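Local coordinates for transcriptional regulator, LacI family protein (Rhodococcus jostii, PDB 3K9C) that probably acts as a DNA-binding transcription regulator of the LacI family, its modelled part having the periplasmic-binding-protein-like fold that in relatives senses small ligands, at residues Q23-H26 with G27-E31; I33-A36 with A37-G41; R53-K56 with V57-A61; D239-H242 with M243-A247. One frame throughout, in Å; residues are numbered along the deposited sequence.

Three of the four contacts belong to one layer. Contacts 1 and 2 are the start and end of helix 24-39, centres about 15 Å apart, and contact 4 is the first turns of helix 240-255, its centre about 11 Å from either. The two helices meet through Phe25 and Leu29 on Met243, then Ile33 and Ala36 on Ala244 and Glu245, and a salt bridge from Arg39 NH2 to Glu245 OE1 (3.1 Å). Contact 3, on helix 55-63, touches none of the others within the chain, nearest atoms about 8 Å from contact 1, but Arg53 meets Tyr34 of the second subunit. A glycerol, probably from the crystallisation liquor, lies about 4 Å from the Phe25 side chain.

Contact 1: residues Q23-H26 with G27-E31; sequences QPFH and GDLVE
Leu29 sits over one face of the Phe25 ring, one turn further along the helix. Its CG is 4.1 Å from the centroid of the Phe25 ring, shifted toward the rim, in a CH-pi contact. The tighter touch is made by the methyl: Leu29 CD1 lies 3.4 Å from Phe25 CE2. What brings the ring there is the first torsion of Phe25, with CG anti to the backbone N (chi1 -173°), which places the ring beside its own carbonyl carbon and on the way to the following turn.

The backbone fixes the spacing underneath. Leu29 N donates to Phe25 O at 3.1 Å, and Val30 N donates to His26 O at 2.8 Å. Val30 CG2 also lies 3.2 Å from His26 O. At the start of the helix Gln23 holds the N-cap position, and its carbonyl O takes the N-H of Gly27 at 3.0 Å. His26, with CG beside its backbone N, sends its ring to a different side of the helix, where Gln23 CG lies over one face and ND1 is hydrogen-bonded to Glu20 N.

Further out, Phe25 and Leu29 both rest on Met243 of helix 240-255, while His26, Leu29 and Val30 pack on Leu73 of strand 67-73. Val30 also meets Leu21 of the second subunit, so this first part of helix 24-39 lies between a neighbouring helix, the sheet and the dimer partner.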
# COMPACT_ATOMS: atom_id res chain seq x y z
N GLN B 23 4.39 -1.59 -1.43
CA GLN B 23 5.20 -1.96 -0.28
C GLN B 23 5.22 -0.69 0.56
O GLN B 23 5.82 0.30 0.18
CB GLN B 23 6.62 -2.34 -0.69
CG GLN B 23 7.44 -2.95 0.43
CD GLN B 23 6.87 -4.28 0.89
OE1 GLN B 23 6.80 -5.24 0.11
NE2 GLN B 23 6.47 -4.36 2.16
N PRO B 24 4.55 -0.70 1.72
CA PRO B 24 4.48 0.46 2.61
C PRO B 24 5.76 1.27 2.77
O PRO B 24 5.78 2.47 2.49
CB PRO B 24 4.00 -0.15 3.93
CG PRO B 24 3.10 -1.27 3.45
CD PRO B 24 3.95 -1.89 2.36
N PHE B 25 6.83 0.62 3.21
CA PHE B 25 8.10 1.31 3.41
C PHE B 25 8.70 1.90 2.13
O PHE B 25 9.35 2.93 2.19
CB PHE B 25 9.11 0.38 4.08
CG PHE B 25 10.39 1.07 4.48
CD1 PHE B 25 10.36 2.20 5.30
CD2 PHE B 25 11.61 0.60 4.02
CE1 PHE B 25 11.54 2.85 5.65
CE2 PHE B 25 12.79 1.25 4.37
CZ PHE B 25 12.76 2.38 5.19
N HIS B 26 8.49 1.25 0.98
CA HIS B 26 9.02 1.81 -0.27
C HIS B 26 8.20 3.04 -0.64
O HIS B 26 8.73 3.98 -1.24
CB HIS B 26 8.97 0.79 -1.41
CG HIS B 26 9.94 -0.33 -1.25
ND1 HIS B 26 10.32 -1.14 -2.30
CD2 HIS B 26 10.59 -0.81 -0.16
CE1 HIS B 26 11.14 -2.08 -1.87
NE2 HIS B 26 11.32 -1.90 -0.57
N GLY B 27 6.92 3.02 -0.30
CA GLY B 27 6.08 4.18 -0.56
C GLY B 27 6.59 5.40 0.20
O GLY B 27 6.68 6.49 -0.37
N ASP B 28 6.93 5.23 1.48
CA ASP B 28 7.45 6.34 2.28
C ASP B 28 8.77 6.85 1.71
O ASP B 28 8.99 8.05 1.61
CB ASP B 28 7.71 5.91 3.73
CG ASP B 28 6.45 5.54 4.47
OD1 ASP B 28 5.46 6.31 4.41
OD2 ASP B 28 6.45 4.48 5.14
N LEU B 29 9.66 5.92 1.37
CA LEU B 29 10.96 6.28 0.80
C LEU B 29 10.79 7.00 -0.53
O LEU B 29 11.46 8.00 -0.77
CB LEU B 29 11.84 5.03 0.62
CG LEU B 29 12.46 4.44 1.90
CD1 LEU B 29 13.24 3.17 1.57
CD2 LEU B 29 13.39 5.46 2.54
N VAL B 30 9.91 6.50 -1.39
CA VAL B 30 9.70 7.15 -2.68
C VAL B 30 9.21 8.59 -2.50
O VAL B 30 9.73 9.51 -3.13
CB VAL B 30 8.67 6.39 -3.55
CG1 VAL B 30 8.18 7.30 -4.68
CG2 VAL B 30 9.30 5.12 -4.15
N GLU B 31 8.20 8.78 -1.66
CA GLU B 31 7.67 10.11 -1.43
C GLU B 31 8.78 11.06 -1.03
O GLU B 31 8.89 12.15 -1.58
CB GLU B 31 6.59 10.10 -0.34
CG GLU B 31 6.13 11.50 0.07
CD GLU B 31 4.92 11.46 0.99
OE1 GLU B 31 4.58 10.37 1.49
OE2 GLU B 31 4.32 12.53 1.21

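Contact 2: residues I33-A36 with A37-G41; sequences IYAA and ATRRG
Arg39 folds its guanidinium back over the preceding turn, laying one flat face above the backbone of Ala35 and Ala36. Ala36 CA stands 3.6 Å above the guanidinium plane, toward its rim, and the two terminal nitrogens reach the two alanine methyls: Arg39 NH1 is 3.6 Å from Ala35 CB, and Arg39 NH2 is 3.8 Å from Ala36 CB. A bend at chi3 (-70°) doubles the chain back, whereas CG leaves the backbone beside N. Although Arg39 NH1 comes near the carbonyl of Ala35, the angle is too poor for a hydrogen bond; that oxygen accepts from Arg39 N instead, at 3.1 Å. The charge is met outside the two segments, where NH2 makes a salt bridge to Glu245 of helix 240-255.

Arg40 takes another course. Its CG rests 3.2 Å from Ala36 O, the chain then bends at chi2 and chi3, and NH2 forms a salt bridge with Asp249 on the same neighbouring helix. Two successive arginines thus tie the end of one helix to the flank of another. Tyr34 points its ring to the second subunit: its OH bonds to Ala48 N of the second subunit and its ring makes a cation-pi contact with Arg53 of that subunit.

Thr38 N donates to Tyr34 O at 3.0 Å near the end of the helix, which Gly41 then leaves. The positive phi of Gly41 (82°), together with two bonds back into the last turn, makes a Schellman motif, closing the helix of the beta-alpha-beta unit formed by strand 13-20, helix 24-39 and strand 42-49.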
# COMPACT_ATOMS: atom_id res chain seq x y z
N ILE B 33 12.05 10.62 -1.45
CA ILE B 33 13.08 10.73 -2.48
C ILE B 33 12.69 11.81 -3.48
O ILE B 33 13.52 12.62 -3.89
CB ILE B 33 13.31 9.39 -3.21
CG1 ILE B 33 14.00 8.41 -2.25
CG2 ILE B 33 14.15 9.61 -4.47
CD1 ILE B 33 14.15 7.00 -2.79
N TYR B 34 11.42 11.82 -3.86
CA TYR B 34 10.90 12.81 -4.79
C TYR B 34 11.20 14.20 -4.24
O TYR B 34 11.68 15.08 -4.96
CB TYR B 34 9.39 12.67 -4.93
CG TYR B 34 8.90 11.88 -6.12
CD1 TYR B 34 8.12 10.74 -5.95
CD2 TYR B 34 9.13 12.33 -7.43
CE1 TYR B 34 7.57 10.06 -7.04
CE2 TYR B 34 8.59 11.66 -8.54
CZ TYR B 34 7.81 10.52 -8.33
OH TYR B 34 7.23 9.85 -9.38
N ALA B 35 10.90 14.40 -2.96
CA ALA B 35 11.10 15.69 -2.31
C ALA B 35 12.58 16.08 -2.21
O ALA B 35 12.94 17.22 -2.51
CB ALA B 35 10.46 15.69 -0.92
N ALA B 36 13.43 15.14 -1.80
CA ALA B 36 14.86 15.43 -1.70
C ALA B 36 15.41 15.75 -3.09
O ALA B 36 16.21 16.68 -3.26
CB ALA B 36 15.59 14.24 -1.10
N ALA B 37 14.96 14.99 -4.08
CA ALA B 37 15.37 15.16 -5.46
C ALA B 37 15.07 16.58 -5.94
O ALA B 37 15.93 17.25 -6.52
CB ALA B 37 14.66 14.15 -6.34
N THR B 38 13.83 17.02 -5.72
CA THR B 38 13.39 18.34 -6.13
C THR B 38 14.22 19.44 -5.47
O THR B 38 14.58 20.43 -6.10
CB THR B 38 11.92 18.57 -5.77
OG1 THR B 38 11.11 17.68 -6.55
CG2 THR B 38 11.51 20.01 -6.06
N ARG B 39 14.53 19.27 -4.19
CA ARG B 39 15.32 20.26 -3.48
C ARG B 39 16.69 20.41 -4.11
O ARG B 39 17.34 21.45 -3.97
CB ARG B 39 15.44 19.90 -1.99
CG ARG B 39 14.12 20.02 -1.21
CD ARG B 39 14.34 20.10 0.29
NE ARG B 39 14.80 18.83 0.86
CZ ARG B 39 14.01 17.80 1.12
NH1 ARG B 39 12.71 17.87 0.86
NH2 ARG B 39 14.52 16.69 1.64
N ARG B 40 17.14 19.38 -4.82
CA ARG B 40 18.45 19.42 -5.46
C ARG B 40 18.37 19.70 -6.96
O ARG B 40 19.38 19.71 -7.65
CB ARG B 40 19.19 18.09 -5.25
CG ARG B 40 19.20 17.61 -3.81
CD ARG B 40 20.02 18.51 -2.91
NE ARG B 40 21.35 17.96 -2.66
CZ ARG B 40 22.34 17.93 -3.56
NH1 ARG B 40 22.14 18.43 -4.77
NH2 ARG B 40 23.51 17.41 -3.24
N GLY B 41 17.16 19.93 -7.46
CA GLY B 41 16.98 20.23 -8.87
C GLY B 41 16.95 19.01 -9.78
O GLY B 41 17.32 19.09 -10.96

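Contact 3: residues R53-K56 with V57-A61; sequences RAEK and VAVQA
Arg53 reaches from the loop before helix 55-63 along the side of its first turns, touching Val57, Ala58 and Ala61 in succession. From CB the chain starts anti to the backbone N (chi1 -153°) and runs straight through CG, which passes 4.1 Å from Val57 CG1, the two side chains crossing at a slant. At the CG-CD bond the chain bends (chi3 93°), and NE donates to Ala48 O. The guanidinium then lies with one face over Ala58: Ala58 CA is 3.5 Å above its plane, and Arg53 NH2 is 3.6 Å from Ala58 CB. Arg53 NH1 extends furthest along the helix, to 4.1 Å from Ala61 CB. NH2 has a weak hydrogen bond to Ser47 OG, so the flat group is held from several directions.

Ala54 O receives Ala58 N at 3.0 Å and, weakly, Val57 N. Beyond it, Glu55 and Val59 lie side by side, both touching Val18; the Glu55 carboxylate goes on to bond Thr75 OG1 and Arg76 N. With Ala54 at the N-cap position, this is the N-terminal start of an alpha-helix that packs on strands 13-20 and 42-49 of the mainly parallel, mixed sheet of an alpha/beta domain.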
# COMPACT_ATOMS: atom_id res chain seq x y z
N ARG B 53 6.03 -8.22 -12.79
CA ARG B 53 7.07 -7.39 -13.40
C ARG B 53 8.38 -7.50 -12.62
O ARG B 53 8.62 -6.74 -11.68
CB ARG B 53 6.63 -5.92 -13.50
CG ARG B 53 7.32 -5.21 -14.66
CD ARG B 53 6.76 -3.82 -14.97
NE ARG B 53 7.52 -2.80 -14.27
CZ ARG B 53 8.32 -1.91 -14.84
NH1 ARG B 53 8.49 -1.90 -16.16
NH2 ARG B 53 8.97 -1.04 -14.09
N ALA B 54 9.21 -8.45 -13.03
CA ALA B 54 10.50 -8.70 -12.39
C ALA B 54 11.38 -7.47 -12.26
O ALA B 54 11.35 -6.57 -13.10
CB ALA B 54 11.25 -9.80 -13.14
N GLU B 55 12.16 -7.44 -11.18
CA GLU B 55 13.07 -6.33 -10.94
C GLU B 55 14.05 -6.19 -12.09
O GLU B 55 14.52 -5.09 -12.38
CB GLU B 55 13.82 -6.54 -9.63
CG GLU B 55 14.93 -5.51 -9.41
CD GLU B 55 15.48 -5.53 -8.01
OE1 GLU B 55 15.60 -6.63 -7.44
OE2 GLU B 55 15.79 -4.43 -7.48
N LYS B 56 14.34 -7.30 -12.76
CA LYS B 56 15.24 -7.28 -13.90
C LYS B 56 14.59 -6.45 -15.02
O LYS B 56 15.23 -5.64 -15.68
CB LYS B 56 15.50 -8.71 -14.38
CG LYS B 56 16.54 -8.83 -15.48
CD LYS B 56 16.68 -10.28 -15.95
CE LYS B 56 15.43 -10.77 -16.68
NZ LYS B 56 15.49 -12.23 -17.05
N VAL B 57 13.29 -6.66 -15.21
CA VAL B 57 12.53 -5.95 -16.24
C VAL B 57 12.44 -4.46 -15.90
O VAL B 57 12.56 -3.59 -16.77
CB VAL B 57 11.10 -6.52 -16.38
CG1 VAL B 57 10.29 -5.70 -17.37
CG2 VAL B 57 11.18 -7.99 -16.82
N ALA B 58 12.24 -4.17 -14.62
CA ALA B 58 12.13 -2.80 -14.16
C ALA B 58 13.44 -2.03 -14.38
O ALA B 58 13.43 -0.88 -14.81
CB ALA B 58 11.76 -2.78 -12.69
N VAL B 59 14.57 -2.67 -14.08
CA VAL B 59 15.85 -2.00 -14.24
C VAL B 59 16.15 -1.72 -15.71
O VAL B 59 16.55 -0.61 -16.06
CB VAL B 59 17.03 -2.80 -13.63
CG1 VAL B 59 18.33 -2.04 -13.82
CG2 VAL B 59 16.78 -3.04 -12.13
N GLN B 60 15.95 -2.71 -16.58
CA GLN B 60 16.21 -2.50 -18.01
C GLN B 60 15.38 -1.32 -18.49
O GLN B 60 15.80 -0.56 -19.35
CB GLN B 60 15.85 -3.74 -18.82
CG GLN B 60 16.51 -5.01 -18.30
CD GLN B 60 16.16 -6.23 -19.12
OE1 GLN B 60 15.09 -6.31 -19.72
NE2 GLN B 60 17.07 -7.20 -19.14
N ALA B 61 14.18 -1.18 -17.92
CA ALA B 61 13.29 -0.08 -18.27
C ALA B 61 13.95 1.26 -17.96
O ALA B 61 13.83 2.21 -18.74
CB ALA B 61 11.99 -0.21 -17.50

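Contact 4: residues D239-H242 with M243-A247; sequences DATH and MAEAA
Met243 N donates to Asp239 O at 2.9 Å, closing the first turn of helix 240-255, and Ala244 N follows with a shorter bond to Ala240 O, 2.7 Å. Both donors approach close to the direction of the carbonyl bond. Further on, Glu245 N binds Thr241 O and Ala246 N binds His242 O, each donor now tilted out of the carbonyl plane, by 32° in the second case.

Asp239 is the N-cap. Its OD1 accepts from His242 N at 3.2 Å and is met from above the carboxylate plane, the donor 47° out of it, although the bond itself is nearly straight. This N-cap bond starts a helix of the periplasmic-binding-protein-like fold that covers the sheet beside helix 24-39.

Thr241 and Glu245 lie alongside one another, pointing the same way. Glu245 CG leans on Thr241 O at 3.1 Å, and Glu245 OE2 is 3.9 Å from the methyl Thr241 CG2; the other carboxylate oxygen, OE1, forms a salt bridge with Arg39. With chi1 at -175° the His242 ring leans along the helix, His242 CD2 coming to 4.4 Å from Ala246 CB. The side chain of Met243, a selenomethionine bent at chi3, packs against Val94, Val106 and Leu265 of the sheet, while Ala244 packs on Gln32 and Ile33.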
# COMPACT_ATOMS: atom_id res chain seq x y z
N ASP B 239 13.75 6.36 9.85
CA ASP B 239 13.80 7.76 9.44
C ASP B 239 13.84 7.89 7.93
O ASP B 239 14.86 8.25 7.35
CB ASP B 239 15.02 8.45 10.04
CG ASP B 239 14.86 9.96 10.11
OD1 ASP B 239 14.30 10.54 9.15
OD2 ASP B 239 15.29 10.55 11.12
N ALA B 240 12.71 7.59 7.30
CA ALA B 240 12.57 7.64 5.85
C ALA B 240 13.08 8.94 5.21
O ALA B 240 13.81 8.92 4.21
CB ALA B 240 11.11 7.40 5.47
N THR B 241 12.70 10.08 5.78
CA THR B 241 13.13 11.35 5.23
C THR B 241 14.65 11.47 5.15
O THR B 241 15.19 11.78 4.10
CB THR B 241 12.57 12.53 6.04
OG1 THR B 241 11.15 12.41 6.13
CG2 THR B 241 12.91 13.85 5.35
N HIS B 242 15.34 11.20 6.25
CA HIS B 242 16.80 11.29 6.26
C HIS B 242 17.43 10.22 5.36
O HIS B 242 18.47 10.44 4.74
CB HIS B 242 17.35 11.15 7.68
CG HIS B 242 18.83 11.35 7.77
ND1 HIS B 242 19.54 11.16 8.94
CD2 HIS B 242 19.74 11.73 6.84
CE1 HIS B 242 20.82 11.41 8.72
NE2 HIS B 242 20.97 11.76 7.46
N MSE B 243 16.81 9.04 5.30
CA MSE B 243 17.33 7.98 4.47
C MSE B 243 17.19 8.38 2.99
O MSE B 243 18.09 8.14 2.19
CB MSE B 243 16.58 6.68 4.74
CG MSE B 243 17.28 5.45 4.20
SE MSE B 243 16.40 3.83 4.82
CE MSE B 243 17.19 3.80 6.58
N ALA B 244 16.06 8.99 2.64
CA ALA B 244 15.82 9.43 1.26
C ALA B 244 16.81 10.52 0.84
O ALA B 244 17.35 10.48 -0.26
CB ALA B 244 14.39 9.94 1.12
N GLU B 245 17.03 11.50 1.72
CA GLU B 245 17.95 12.59 1.42
C GLU B 245 19.37 12.07 1.25
O GLU B 245 20.10 12.52 0.37
CB GLU B 245 17.95 13.64 2.54
CG GLU B 245 16.61 14.28 2.82
CD GLU B 245 16.75 15.58 3.60
OE1 GLU B 245 17.31 16.55 3.05
OE2 GLU B 245 16.30 15.64 4.77
N ALA B 246 19.75 11.11 2.09
CA ALA B 246 21.07 10.52 2.05
C ALA B 246 21.27 9.71 0.77
O ALA B 246 22.35 9.73 0.17
CB ALA B 246 21.28 9.64 3.26
N ALA B 247 20.23 9.00 0.35
CA ALA B 247 20.31 8.21 -0.87
C ALA B 247 20.49 9.13 -2.07
O ALA B 247 21.32 8.85 -2.95
CB ALA B 247 19.04 7.36 -1.02